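Local coordinates for protein carbohydrate deacetylase Agd3 (PDB 6NWZ) that probably removes N-acetyl groups from the exopolysaccharide galactosaminogalactan and is required for Aspergillus fumigatus biofilm formation, at residues 186-191 / 196-201. Numbering follows the deposited sequence.
Sequences AQFAPN and TASTAA
Ser198 O takes the amide hydrogen of Phe188, at 2.7 Å from its N. The same residue pair closes a second bond, Ser198 N to Phe188 O at 3.1 Å. Further along, Ala200 N reaches Ala186 O at 3.0 Å, and a weak bond from Ala186 N to Ala201 O follows. Gln187 pairs with Thr199 but Ala186 with Ala201, so Ala200 is the extra residue of a beta bulge. Its methyl points toward the partner strand and sits over the centre of the Phe188 ring, CB 3.4 Å from the centroid, a CH-pi contact. With chi1 at -68°, CG beside the backbone N, the ring lies against this methyl while Ser198 OG comes to its edge, in plane; His171 meets the ring too. The extended side chain of Gln187 runs past the Ala197 methyl, its OE1 3.5 Å from Ala197 CB. On the face with Gln187 and Thr199, the carboxylate of Glu184 accepts hydrogen bonds from Gln187 NE2 and Thr199 OG1. Strand 144-147 pairs antiparallel with strand 182-188, which turns back into strand 198-206 to form a bulged antiparallel beta hairpin in the CBM87 region.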
loop_
_atom_site.group_PDB
_atom_site.type_symbol
_atom_site.label_atom_id
_atom_site.label_comp_id
_atom_site.label_asym_id
_atom_site.label_seq_id
_atom_site.Cartn_x
_atom_site.Cartn_y
_atom_site.Cartn_z
ATOM N N ALA A 186 4.998 -22.468 -12.211
ATOM C CA ALA A 186 3.640 -21.965 -12.348
ATOM C C ALA A 186 2.960 -22.682 -13.505
ATOM O O ALA A 186 3.614 -23.202 -14.413
ATOM C CB ALA A 186 3.609 -20.447 -12.575
ATOM N N GLN A 187 1.631 -22.686 -13.476
ATOM C CA GLN A 187 0.869 -23.524 -14.389
ATOM C C GLN A 187 -0.426 -22.825 -14.778
ATOM O O GLN A 187 -1.116 -22.267 -13.918
ATOM C CB GLN A 187 0.586 -24.882 -13.736
ATOM C CG GLN A 187 -0.188 -25.865 -14.575
ATOM C CD GLN A 187 -0.253 -27.234 -13.930
ATOM O OE1 GLN A 187 -1.298 -27.651 -13.433
ATOM N NE2 GLN A 187 0.869 -27.940 -13.936
ATOM N N PHE A 188 -0.734 -22.839 -16.074
ATOM C CA PHE A 188 -2.015 -22.345 -16.560
ATOM C C PHE A 188 -3.067 -23.436 -16.422
ATOM O O PHE A 188 -2.878 -24.558 -16.901
ATOM C CB PHE A 188 -1.920 -21.911 -18.023
ATOM C CG PHE A 188 -1.064 -20.701 -18.248
ATOM C CD1 PHE A 188 -1.338 -19.513 -17.593
ATOM C CD2 PHE A 188 0.012 -20.751 -19.121
ATOM C CE1 PHE A 188 -0.551 -18.393 -17.803
ATOM C CE2 PHE A 188 0.801 -19.633 -19.338
ATOM C CZ PHE A 188 0.521 -18.454 -18.674
ATOM N N ALA A 189 -4.176 -23.103 -15.772
ATOM C CA ALA A 189 -5.274 -24.037 -15.641
ATOM C C ALA A 189 -6.006 -24.184 -16.973
ATOM O O ALA A 189 -5.943 -23.299 -17.829
ATOM C CB ALA A 189 -6.241 -23.567 -14.558
ATOM N N PRO A 190 -6.693 -25.304 -17.179
ATOM C CA PRO A 190 -7.551 -25.427 -18.361
ATOM C C PRO A 190 -8.667 -24.394 -18.330
ATOM O O PRO A 190 -9.029 -23.858 -17.280
ATOM C CB PRO A 190 -8.101 -26.855 -18.258
ATOM C CG PRO A 190 -7.100 -27.583 -17.418
ATOM C CD PRO A 190 -6.596 -26.571 -16.432
ATOM N N ASN A 191 -9.212 -24.108 -19.512
ATOM C CA ASN A 191 -10.285 -23.129 -19.626
ATOM C C ASN A 191 -11.148 -23.424 -20.844
ATOM O O ASN A 191 -11.239 -24.575 -21.279
ATOM C CB ASN A 191 -9.716 -21.708 -19.699
ATOM C CG ASN A 191 -8.833 -21.489 -20.915
ATOM O OD1 ASN A 191 -8.390 -22.442 -21.555
ATOM N ND2 ASN A 191 -8.568 -20.226 -21.234
ATOM N N THR A 196 -6.309 -28.782 -21.376
ATOM C CA THR A 196 -5.295 -29.327 -20.490
ATOM C C THR A 196 -4.463 -28.205 -19.885
ATOM O O THR A 196 -4.338 -27.120 -20.461
ATOM C CB THR A 196 -4.373 -30.298 -21.231
ATOM O OG1 THR A 196 -3.640 -29.583 -22.230
ATOM C CG2 THR A 196 -5.185 -31.384 -21.905
ATOM N N ALA A 197 -3.886 -28.481 -18.719
ATOM C CA ALA A 197 -2.995 -27.526 -18.086
ATOM C C ALA A 197 -1.720 -27.365 -18.913
ATOM O O ALA A 197 -1.431 -28.143 -19.826
ATOM C CB ALA A 197 -2.663 -27.965 -16.661
ATOM N N SER A 198 -0.950 -26.334 -18.581
ATOM C CA SER A 198 0.259 -26.023 -19.329
ATOM C C SER A 198 1.192 -25.208 -18.445
ATOM O O SER A 198 0.798 -24.692 -17.396
ATOM C CB SER A 198 -0.060 -25.268 -20.623
ATOM O OG SER A 198 -0.766 -24.072 -20.349
ATOM N N THR A 199 2.436 -25.086 -18.900
ATOM C CA THR A 199 3.475 -24.410 -18.137
ATOM C C THR A 199 3.380 -22.900 -18.314
ATOM O O THR A 199 3.271 -22.401 -19.438
ATOM C CB THR A 199 4.852 -24.899 -18.574
ATOM O OG1 THR A 199 5.001 -26.280 -18.220
ATOM C CG2 THR A 199 5.940 -24.079 -17.906
ATOM N N ALA A 200 3.439 -22.173 -17.200
ATOM C CA ALA A 200 3.357 -20.721 -17.212
ATOM C C ALA A 200 4.653 -20.029 -16.830
ATOM O O ALA A 200 4.909 -18.926 -17.312
ATOM C CB ALA A 200 2.249 -20.245 -16.268
ATOM N N ALA A 201 5.470 -20.639 -15.976
ATOM C CA ALA A 201 6.757 -20.066 -15.615
ATOM C C ALA A 201 7.702 -21.199 -15.245
ATOM O O ALA A 201 7.274 -22.241 -14.742
ATOM C CB ALA A 201 6.628 -19.060 -14.463
#